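Local coordinates for protein MIP07328p (Drosophila melanogaster, PDB 6FKK) that probably acts as a chemorepellent axon guidance cue by binding semaphorin receptors, this chain being its extracellular Sema domain and plexin repeat (PSI), at residues 25-29 and 40-44; 59-63 and 108-112; 82-88 and 99-104; 87-93 and 154-158. The contacts are given in a common frame with arbitrary orientation. Numbering follows the deposited sequence.

Interaction 1 (25-29 and 40-44)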
# COMPACT_ATOMS: atom_id res chain seq x y z
N THR A 25 -20.99 -3.30 9.99
CA THR A 25 -20.22 -4.09 10.94
C THR A 25 -19.28 -5.08 10.26
O THR A 25 -18.54 -5.78 10.96
CB THR A 25 -21.17 -4.84 11.87
OG1 THR A 25 -22.01 -5.71 11.10
CG2 THR A 25 -22.03 -3.87 12.65
N ASP A 26 -19.29 -5.17 8.93
CA ASP A 26 -18.60 -6.26 8.26
C ASP A 26 -17.09 -6.03 8.22
O ASP A 26 -16.31 -6.98 8.33
CB ASP A 26 -19.15 -6.46 6.85
CG ASP A 26 -20.60 -6.94 6.85
OD1 ASP A 26 -21.22 -6.98 7.94
OD2 ASP A 26 -21.12 -7.29 5.77
N TYR A 27 -16.67 -4.77 8.06
CA TYR A 27 -15.26 -4.40 7.97
C TYR A 27 -14.55 -5.22 6.88
O TYR A 27 -13.75 -6.11 7.15
CB TYR A 27 -14.56 -4.55 9.32
CG TYR A 27 -14.97 -3.51 10.34
CD1 TYR A 27 -14.62 -2.18 10.18
CD2 TYR A 27 -15.70 -3.86 11.47
CE1 TYR A 27 -14.98 -1.22 11.11
CE2 TYR A 27 -16.07 -2.92 12.40
CZ TYR A 27 -15.70 -1.60 12.22
OH TYR A 27 -16.07 -0.65 13.15
N PHE A 28 -14.88 -4.88 5.64
CA PHE A 28 -14.33 -5.59 4.49
C PHE A 28 -12.82 -5.36 4.38
O PHE A 28 -12.29 -4.32 4.78
CB PHE A 28 -15.01 -5.15 3.20
CG PHE A 28 -16.40 -5.70 3.02
CD1 PHE A 28 -16.75 -6.93 3.56
CD2 PHE A 28 -17.36 -4.99 2.32
CE1 PHE A 28 -18.02 -7.44 3.40
CE2 PHE A 28 -18.64 -5.50 2.15
CZ PHE A 28 -18.97 -6.73 2.70
N LYS A 29 -12.14 -6.35 3.81
CA LYS A 29 -10.71 -6.27 3.53
C LYS A 29 -10.40 -7.13 2.32
O LYS A 29 -10.82 -8.29 2.26
CB LYS A 29 -9.88 -6.74 4.74
CG LYS A 29 -8.39 -6.94 4.44
CD LYS A 29 -7.63 -5.62 4.43
CE LYS A 29 -6.15 -5.86 4.15
NZ LYS A 29 -5.53 -6.80 5.13
N VAL A 40 -12.76 -11.01 -0.71
CA VAL A 40 -13.07 -10.00 0.30
C VAL A 40 -13.19 -10.71 1.64
O VAL A 40 -14.15 -11.45 1.88
CB VAL A 40 -14.35 -9.23 -0.03
CG1 VAL A 40 -14.59 -8.14 1.00
CG2 VAL A 40 -14.26 -8.64 -1.43
N GLY A 41 -12.22 -10.48 2.53
CA GLY A 41 -12.29 -11.00 3.88
C GLY A 41 -13.18 -10.14 4.76
O GLY A 41 -12.95 -8.94 4.90
N ALA A 42 -14.21 -10.75 5.35
CA ALA A 42 -15.20 -9.99 6.10
C ALA A 42 -15.47 -10.61 7.46
O ALA A 42 -14.74 -11.49 7.92
CB ALA A 42 -16.50 -9.90 5.31
N LYS A 43 -16.54 -10.14 8.12
CA LYS A 43 -16.96 -10.72 9.39
C LYS A 43 -17.56 -12.09 9.14
O LYS A 43 -18.59 -12.22 8.47
CB LYS A 43 -17.97 -9.80 10.07
CG LYS A 43 -18.57 -10.39 11.34
CD LYS A 43 -19.49 -9.40 12.04
CE LYS A 43 -20.63 -8.97 11.14
NZ LYS A 43 -21.63 -8.13 11.86
N ASP A 44 -16.89 -13.13 9.65
CA ASP A 44 -17.37 -14.51 9.63
C ASP A 44 -17.44 -15.10 8.22
O ASP A 44 -17.73 -16.29 8.07
CB ASP A 44 -18.75 -14.61 10.30
CG ASP A 44 -18.70 -14.30 11.78
OD1 ASP A 44 -17.64 -14.51 12.40
OD2 ASP A 44 -19.73 -13.85 12.33
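At the foot of the hairpin formed by strands 29-33 and 37-41, the two innermost strands of a blade of the Sema-domain beta-propeller, the lead-in 25-29 meets the strand end and following turn 40-44. Lys29 and Gly41 form an antiparallel hydrogen-bonded pair: Gly41 N gives a short 2.6 Å bond to Lys29 O, while the return bond from Lys29 N to Gly41 O, 2.9 Å, is weak because its angle is poor. The lysine leaves the backbone with chi1 t and chi2 p, and its end turns away from the glycine. Phe28, with chi1 m, lays its ring beside the other segment. Phe28 CD1 sits 3.6 Å from Val40 CG1 and 3.5 Å from Ala42 CB, the latter at the ring edge; small Ala42 leaves room for the ring, and Tyr47 of strand 45-50 touches both Phe28 and Ala42. Tyr27, at positive phi, turns the chain between Asp26 and Phe28, and its carbonyl oxygen accepts a hydrogen bond from Arg87. Lys43 points toward 25-29 and is extended except at chi3 (p). Long and flexible, it passes Asp26, whose OD1 is 3.8 Å from Lys43 CE but 4.1 Å from Lys43 NZ, beyond a salt bridge. The p rotamer of Thr25 places its hydroxyl at the end of that chain, where Lys43 NZ donates a 2.6 Å hydrogen bond to Thr25 OG1.

Interaction 2 (59-63 and 108-112)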
# COMPACT_ATOMS: atom_id res chain seq x y z
N ARG A 59 -18.92 -18.35 -1.71
CA ARG A 59 -18.94 -17.87 -0.33
C ARG A 59 -18.40 -18.95 0.59
O ARG A 59 -18.78 -20.12 0.47
CB ARG A 59 -20.35 -17.48 0.09
CG ARG A 59 -20.48 -17.14 1.57
CD ARG A 59 -21.88 -16.68 1.92
NE ARG A 59 -22.36 -15.64 1.01
CZ ARG A 59 -23.40 -14.85 1.26
NH1 ARG A 59 -23.76 -13.93 0.38
NH2 ARG A 59 -24.07 -14.98 2.39
N LEU A 60 -17.53 -18.56 1.51
CA LEU A 60 -17.01 -19.46 2.54
C LEU A 60 -17.25 -18.81 3.89
O LEU A 60 -16.73 -17.72 4.16
CB LEU A 60 -15.52 -19.74 2.32
CG LEU A 60 -14.89 -21.00 2.93
CD1 LEU A 60 -13.56 -21.28 2.26
CD2 LEU A 60 -14.71 -20.87 4.44
N GLU A 61 -18.05 -19.46 4.74
CA GLU A 61 -18.42 -18.93 6.04
C GLU A 61 -17.65 -19.63 7.15
O GLU A 61 -17.40 -20.84 7.08
CB GLU A 61 -19.93 -19.07 6.27
CG GLU A 61 -20.78 -18.14 5.41
CD GLU A 61 -22.26 -18.25 5.71
OE1 GLU A 61 -22.72 -19.35 6.09
OE2 GLU A 61 -22.97 -17.24 5.56
N TRP A 62 -17.27 -18.86 8.16
CA TRP A 62 -16.44 -19.35 9.25
C TRP A 62 -16.77 -18.54 10.49
O TRP A 62 -16.45 -17.34 10.55
CB TRP A 62 -14.96 -19.24 8.89
CG TRP A 62 -14.01 -19.85 9.88
CD1 TRP A 62 -14.32 -20.43 11.07
CD2 TRP A 62 -12.58 -19.93 9.76
NE1 TRP A 62 -13.18 -20.87 11.70
CE2 TRP A 62 -12.10 -20.57 10.91
CE3 TRP A 62 -11.67 -19.52 8.78
CZ2 TRP A 62 -10.74 -20.81 11.12
CZ3 TRP A 62 -10.32 -19.76 8.99
CH2 TRP A 62 -9.88 -20.40 10.15
N HIS A 63 -17.40 -19.17 11.48
CA HIS A 63 -17.90 -18.48 12.65
C HIS A 63 -17.14 -18.91 13.90
O HIS A 63 -16.61 -20.02 13.97
CB HIS A 63 -19.40 -18.74 12.84
CG HIS A 63 -20.25 -18.15 11.77
ND1 HIS A 63 -20.86 -16.92 11.90
CD2 HIS A 63 -20.60 -18.62 10.55
CE1 HIS A 63 -21.54 -16.65 10.80
NE2 HIS A 63 -21.40 -17.67 9.96
N ARG A 108 -6.69 -18.06 14.51
CA ARG A 108 -6.38 -19.41 14.05
C ARG A 108 -6.13 -19.37 12.55
O ARG A 108 -6.55 -18.44 11.85
CB ARG A 108 -7.52 -20.39 14.37
CG ARG A 108 -8.01 -20.34 15.81
CD ARG A 108 -7.10 -21.11 16.74
NE ARG A 108 -7.16 -22.55 16.50
CZ ARG A 108 -6.58 -23.46 17.27
NH1 ARG A 108 -5.90 -23.09 18.35
NH2 ARG A 108 -6.69 -24.75 16.98
N CYS A 109 -5.45 -20.40 12.05
CA CYS A 109 -5.23 -20.59 10.62
C CYS A 109 -5.73 -21.96 10.20
O CYS A 109 -5.73 -22.91 10.99
CB CYS A 109 -3.75 -20.44 10.24
SG CYS A 109 -3.10 -18.75 10.29
N ARG A 110 -6.14 -22.07 8.94
CA ARG A 110 -6.65 -23.32 8.40
C ARG A 110 -6.12 -23.53 6.99
O ARG A 110 -5.80 -22.58 6.28
CB ARG A 110 -8.19 -23.35 8.36
CG ARG A 110 -8.86 -23.72 9.67
CD ARG A 110 -10.36 -23.88 9.46
NE ARG A 110 -11.10 -24.00 10.71
CZ ARG A 110 -12.42 -23.97 10.80
NH1 ARG A 110 -13.15 -23.81 9.70
NH2 ARG A 110 -13.02 -24.09 11.98
N HIS A 111 -6.04 -24.80 6.60
CA HIS A 111 -5.72 -25.19 5.23
C HIS A 111 -6.92 -25.89 4.62
O HIS A 111 -7.58 -26.70 5.28
CB HIS A 111 -4.50 -26.11 5.20
CG HIS A 111 -3.24 -25.47 5.69
ND1 HIS A 111 -3.01 -25.22 7.03
CD2 HIS A 111 -2.15 -25.02 5.03
CE1 HIS A 111 -1.82 -24.65 7.17
NE2 HIS A 111 -1.28 -24.52 5.97
N TYR A 112 -7.21 -25.56 3.36
CA TYR A 112 -8.41 -26.04 2.69
C TYR A 112 -8.06 -26.76 1.40
O TYR A 112 -6.96 -26.62 0.86
CB TYR A 112 -9.39 -24.89 2.40
CG TYR A 112 -10.14 -24.39 3.61
CD1 TYR A 112 -9.59 -23.41 4.43
CD2 TYR A 112 -11.39 -24.90 3.94
CE1 TYR A 112 -10.28 -22.94 5.54
CE2 TYR A 112 -12.08 -24.44 5.05
CZ TYR A 112 -11.52 -23.46 5.84
OH TYR A 112 -12.21 -23.01 6.95
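Trp62 lays its indole over the guanidinium of Arg110, the two groups stacked with centres 3.7 Å apart and planes at 21°. Trp62 CZ2 comes within 3.2 Å of Arg110 NE. The stack also has cation-pi character, though off-centre: Arg110 CZ is 3.7 Å from the centroid of the five-membered ring of Trp62, 34° off the ring normal, while Arg110 CD makes a CH-pi contact 3.8 Å from the centroid of the six-membered ring. A broad, electron-rich indole suits this role because it can meet both the flat cation and the aliphatic part of the arginine. Trp62 NE1 and Arg110 NH2 are 3.2 Å apart, but both are donors and do not bond. The guanidinium is held in place by its own neighbours: Arg110 NH1 donates to Tyr112 OH at 3.0 Å, and Arg110 NE forms a salt bridge with Asp138. No hydrogen bond joins the two segments, and their nearest CA atoms stay more than 10 Å apart, as expected for facing sheets of consecutive propeller blades: 59-63 runs off the outermost strand of one blade and 108-112 is the third strand of the next. Further along, Leu60 CD2 packs 4.1 Å from Tyr112 OH, with Leu60 CD1 over the phenol face. The same hydroxyl lies over the indole, Tyr112 OH being 4.0 Å from Trp62 CE3. Leu99 of the neighbouring strand 97-101 touches Leu60, Trp62 and Tyr112.

Interaction 3 (82-88 and 99-104)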
# COMPACT_ATOMS: atom_id res chain seq x y z
N CYS A 82 -16.04 -9.46 18.93
CA CYS A 82 -16.08 -10.91 19.15
C CYS A 82 -16.73 -11.59 17.95
O CYS A 82 -17.82 -12.16 18.02
CB CYS A 82 -16.79 -11.24 20.45
SG CYS A 82 -15.95 -10.59 21.92
N HIS A 83 -16.03 -11.53 16.82
CA HIS A 83 -16.39 -12.23 15.60
C HIS A 83 -15.12 -12.78 14.97
O HIS A 83 -14.02 -12.63 15.52
CB HIS A 83 -17.16 -11.33 14.63
CG HIS A 83 -18.62 -11.21 14.93
ND1 HIS A 83 -19.55 -12.07 14.39
CD2 HIS A 83 -19.31 -10.35 15.70
CE1 HIS A 83 -20.76 -11.73 14.82
NE2 HIS A 83 -20.63 -10.69 15.62
N ASN A 84 -15.26 -13.41 13.81
CA ASN A 84 -14.13 -14.00 13.10
C ASN A 84 -13.95 -13.24 11.79
O ASN A 84 -14.52 -13.58 10.76
CB ASN A 84 -14.36 -15.49 12.85
CG ASN A 84 -13.15 -16.16 12.23
OD1 ASN A 84 -12.02 -15.70 12.39
ND2 ASN A 84 -13.39 -17.25 11.51
N TYR A 85 -13.13 -12.19 11.84
CA TYR A 85 -12.80 -11.40 10.66
C TYR A 85 -11.64 -12.07 9.94
O TYR A 85 -10.53 -12.12 10.47
CB TYR A 85 -12.46 -9.96 11.05
CG TYR A 85 -13.60 -9.21 11.70
CD1 TYR A 85 -13.80 -9.28 13.07
CD2 TYR A 85 -14.47 -8.44 10.95
CE1 TYR A 85 -14.85 -8.59 13.67
CE2 TYR A 85 -15.52 -7.75 11.54
CZ TYR A 85 -15.70 -7.83 12.90
OH TYR A 85 -16.74 -7.15 13.49
N LEU A 86 -11.90 -12.58 8.74
CA LEU A 86 -10.84 -13.22 7.97
C LEU A 86 -9.91 -12.16 7.39
O LEU A 86 -10.36 -11.18 6.80
CB LEU A 86 -11.44 -14.08 6.85
CG LEU A 86 -11.99 -15.44 7.28
CD1 LEU A 86 -13.37 -15.33 7.92
CD2 LEU A 86 -12.03 -16.40 6.09
N ARG A 87 -8.60 -12.37 7.56
CA ARG A 87 -7.63 -11.35 7.22
C ARG A 87 -6.40 -11.87 6.48
O ARG A 87 -5.56 -11.05 6.08
CB ARG A 87 -7.17 -10.61 8.49
CG ARG A 87 -8.19 -9.66 9.06
CD ARG A 87 -8.37 -8.45 8.16
NE ARG A 87 -9.31 -7.48 8.71
CZ ARG A 87 -10.60 -7.42 8.38
NH1 ARG A 87 -11.10 -8.28 7.50
NH2 ARG A 87 -11.38 -6.50 8.93
N VAL A 88 -6.25 -13.18 6.30
CA VAL A 88 -5.05 -13.74 5.67
C VAL A 88 -5.48 -14.81 4.68
O VAL A 88 -6.16 -15.78 5.05
CB VAL A 88 -4.07 -14.33 6.70
CG1 VAL A 88 -2.89 -14.98 6.00
CG2 VAL A 88 -3.60 -13.26 7.67
N LEU A 99 -6.17 -19.94 5.11
CA LEU A 99 -7.11 -18.95 5.61
C LEU A 99 -6.89 -18.75 7.10
O LEU A 99 -6.87 -19.72 7.86
CB LEU A 99 -8.56 -19.36 5.35
CG LEU A 99 -9.19 -18.86 4.05
CD1 LEU A 99 -10.66 -19.22 4.01
CD2 LEU A 99 -9.00 -17.35 3.91
N CYS A 100 -6.74 -17.49 7.51
CA CYS A 100 -6.57 -17.14 8.91
C CYS A 100 -7.52 -16.00 9.26
O CYS A 100 -7.73 -15.09 8.46
CB CYS A 100 -5.12 -16.72 9.21
SG CYS A 100 -3.82 -17.85 8.62
N GLY A 101 -8.10 -16.07 10.47
CA GLY A 101 -9.04 -15.06 10.91
C GLY A 101 -8.82 -14.71 12.36
O GLY A 101 -8.15 -15.43 13.11
N THR A 102 -9.40 -13.57 12.76
CA THR A 102 -9.24 -13.09 14.13
C THR A 102 -9.86 -14.05 15.13
O THR A 102 -9.27 -14.32 16.19
CB THR A 102 -9.85 -11.70 14.28
OG1 THR A 102 -11.28 -11.79 14.20
CG2 THR A 102 -9.34 -10.78 13.18
N ASN A 103 -11.05 -14.58 14.82
CA ASN A 103 -11.73 -15.57 15.65
C ASN A 103 -11.91 -15.07 17.08
O ASN A 103 -11.50 -15.71 18.05
CB ASN A 103 -10.98 -16.91 15.62
CG ASN A 103 -11.71 -18.01 16.38
OD1 ASN A 103 -12.93 -18.01 16.47
ND2 ASN A 103 -10.95 -18.94 16.94
N SER A 104 -12.53 -13.89 17.21
CA SER A 104 -12.87 -13.31 18.50
C SER A 104 -11.64 -13.21 19.41
O SER A 104 -11.63 -13.71 20.53
CB SER A 104 -13.99 -14.10 19.17
OG SER A 104 -15.11 -14.23 18.32
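His83 O accepts a short 2.6 Å hydrogen bond from Ser104 N and a weak one of 3.2 Å from Thr102 OG1. Thr102 serves both ways: its OG1 also receives Tyr85 N (3.0 Å), and Thr102 N donates to Tyr85 O (2.9 Å), so threonine, with its hydroxyl on the beta carbon close to the main chain, can serve Tyr85 N as an acceptor. Asn84 OD1 takes a weak 2.8 Å bond from Asn103 N, while its ND2 turns to Trp62 O. These residues extend the pairing beyond the hairpin of strands 86-91 and 97-101, the inner two strands of a propeller blade, where a classic beta bulge shifts the register. Arg87 N (3.0 Å) and Val88 N (3.2 Å) share Cys100 O, and Cys100 N returns a bond to Val88 O at 3.1 Å. Gly101 suits its place because a beta carbon there would collide with Asn84 OD1. Cys100 SG is bonded to Cys109 and Cys82 SG to Cys72. Arg87 NH1 donates to Leu86 O (3.1 Å), and NH2 reaches Tyr27 O.

Interaction 4 (87-93 and 154-158)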
# COMPACT_ATOMS: atom_id res chain seq x y z
N ARG A 87 -8.60 -12.37 7.56
CA ARG A 87 -7.63 -11.35 7.22
C ARG A 87 -6.40 -11.87 6.48
O ARG A 87 -5.56 -11.05 6.08
CB ARG A 87 -7.17 -10.61 8.49
CG ARG A 87 -8.19 -9.66 9.06
CD ARG A 87 -8.37 -8.45 8.16
NE ARG A 87 -9.31 -7.48 8.71
CZ ARG A 87 -10.60 -7.42 8.38
NH1 ARG A 87 -11.10 -8.28 7.50
NH2 ARG A 87 -11.38 -6.50 8.93
N VAL A 88 -6.25 -13.18 6.30
CA VAL A 88 -5.05 -13.74 5.67
C VAL A 88 -5.48 -14.81 4.68
O VAL A 88 -6.16 -15.78 5.05
CB VAL A 88 -4.07 -14.33 6.70
CG1 VAL A 88 -2.89 -14.98 6.00
CG2 VAL A 88 -3.60 -13.26 7.67
N TYR A 89 -5.07 -14.66 3.42
CA TYR A 89 -5.29 -15.66 2.39
C TYR A 89 -4.00 -15.89 1.61
O TYR A 89 -3.26 -14.94 1.32
CB TYR A 89 -6.41 -15.26 1.42
CG TYR A 89 -6.40 -16.06 0.13
CD1 TYR A 89 -6.87 -17.36 0.09
CD2 TYR A 89 -5.92 -15.50 -1.05
CE1 TYR A 89 -6.85 -18.09 -1.09
CE2 TYR A 89 -5.90 -16.23 -2.23
CZ TYR A 89 -6.37 -17.52 -2.24
OH TYR A 89 -6.35 -18.24 -3.41
N ALA A 90 -3.74 -17.14 1.27
CA ALA A 90 -2.56 -17.49 0.48
C ALA A 90 -2.82 -18.81 -0.23
O ALA A 90 -3.35 -19.75 0.37
CB ALA A 90 -1.31 -17.59 1.35
N LEU A 91 -2.44 -18.87 -1.51
CA LEU A 91 -2.54 -20.09 -2.30
C LEU A 91 -1.21 -20.82 -2.18
O LEU A 91 -0.22 -20.45 -2.82
CB LEU A 91 -2.88 -19.77 -3.75
CG LEU A 91 -3.02 -20.93 -4.74
CD1 LEU A 91 -4.13 -21.87 -4.32
CD2 LEU A 91 -3.26 -20.41 -6.15
N ARG A 92 -1.17 -21.86 -1.35
CA ARG A 92 0.06 -22.58 -1.08
C ARG A 92 0.58 -23.28 -2.33
O ARG A 92 -0.19 -23.55 -3.26
CB ARG A 92 -0.16 -23.59 0.04
CG ARG A 92 -0.27 -22.98 1.43
CD ARG A 92 -0.01 -24.03 2.49
NE ARG A 92 1.35 -24.56 2.40
CZ ARG A 92 1.72 -25.74 2.87
NH1 ARG A 92 0.84 -26.53 3.46
NH2 ARG A 92 2.98 -26.14 2.75
N PRO A 93 1.88 -23.59 -2.38
CA PRO A 93 2.43 -24.28 -3.56
C PRO A 93 1.86 -25.67 -3.79
O PRO A 93 2.06 -26.23 -4.88
CB PRO A 93 3.94 -24.34 -3.26
CG PRO A 93 4.05 -24.16 -1.78
CD PRO A 93 2.93 -23.22 -1.42
N THR A 154 -0.22 -6.30 8.33
CA THR A 154 -0.15 -6.78 6.95
C THR A 154 0.63 -8.09 6.91
O THR A 154 1.12 -8.57 7.93
CB THR A 154 0.50 -5.73 6.04
OG1 THR A 154 0.34 -6.12 4.67
CG2 THR A 154 1.99 -5.60 6.35
N TYR A 155 0.73 -8.67 5.72
CA TYR A 155 1.43 -9.94 5.55
C TYR A 155 1.87 -10.06 4.10
O TYR A 155 1.52 -9.25 3.24
CB TYR A 155 0.55 -11.12 5.95
CG TYR A 155 -0.58 -11.40 4.97
CD1 TYR A 155 -1.77 -10.69 5.03
CD2 TYR A 155 -0.45 -12.38 3.99
CE1 TYR A 155 -2.79 -10.94 4.14
CE2 TYR A 155 -1.47 -12.64 3.10
CZ TYR A 155 -2.64 -11.92 3.17
OH TYR A 155 -3.66 -12.17 2.29
N ALA A 156 2.64 -11.12 3.83
CA ALA A 156 3.11 -11.41 2.48
C ALA A 156 3.56 -12.86 2.42
O ALA A 156 4.38 -13.29 3.25
CB ALA A 156 4.25 -10.47 2.07
N PHE A 157 3.04 -13.61 1.46
CA PHE A 157 3.38 -15.02 1.27
C PHE A 157 4.44 -15.12 0.19
O PHE A 157 4.15 -14.93 -1.00
CB PHE A 157 2.13 -15.83 0.91
CG PHE A 157 2.32 -17.32 1.03
CD1 PHE A 157 2.17 -17.94 2.26
CD2 PHE A 157 2.63 -18.09 -0.08
CE1 PHE A 157 2.33 -19.31 2.38
CE2 PHE A 157 2.79 -19.46 0.03
CZ PHE A 157 2.64 -20.07 1.26
N ALA A 158 5.68 -15.41 0.59
CA ALA A 158 6.82 -15.42 -0.31
C ALA A 158 7.56 -16.74 -0.21
O ALA A 158 7.95 -17.16 0.88
CB ALA A 158 7.77 -14.26 0.00
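Two aromatic bumps rise from strand 154-158 and fit against the side of strand 86-91 that carries Ala90. The strands run almost parallel, their segment axes 10° apart and 7.9 Å distant at closest approach, so side chains rather than backbone pairing fill the space between them. Tyr155, with chi1 p, stands upright toward the other strand. Val88 packs against one face of its ring, Val88 CG1 lying 4.0 Å from the centroid of the Tyr155 ring and only 12° off the normal, a CH-pi contact to which the compact branched valine is well matched. Beyond the ring the phenol reaches the backbone, and Tyr155 OH donates a 3.0 Å hydrogen bond to Tyr89 O; tyrosine suits the site because its ring packs on Val88 while its hydroxyl serves the backbone. Phe157 fills the next hollow, which exists because Ala90 is small: the Ala90 methyl sits over the face of the ring, with Ala90 CB 3.6 Å from Phe157 CD1. The far end of the ring meets Arg92 CG, 4.1 Å from Phe157 CZ, and Pro93 CD, 4.0 Å from Phe157 CE2 at the ring edge, while the charged end of Arg92 pairs with Glu96. Tyr89 points its CA-to-CB bond away, and its side chain touches strand 29-33 and a glycan sugar. Since 86-91 and 154-158 each open a blade, this side-by-side, same-direction packing of innermost strands is that of neighbouring blades in a beta-propeller.

From the N terminus, interaction 1 closes first, a short loop spanning 25-44 within the first of these blades, and is complete before the others open. Interaction 2 starts at 59-63, as that blade's outermost strand ends, and returns at 108-112 in the next blade; interaction 3, a hairpin contact of that second blade, falls wholly within its span. Interaction 4 begins at 87-93, sharing Arg87 and Val88 with interaction 3, and ends at 154-158 in the third blade, so it crosses both interactions 2 and 3. Direct links bind them: Asp44 to Trp62 and Asn84, Tyr27 to Arg87, and the Cys100-Cys109 disulfide. Together they tie three successive blades.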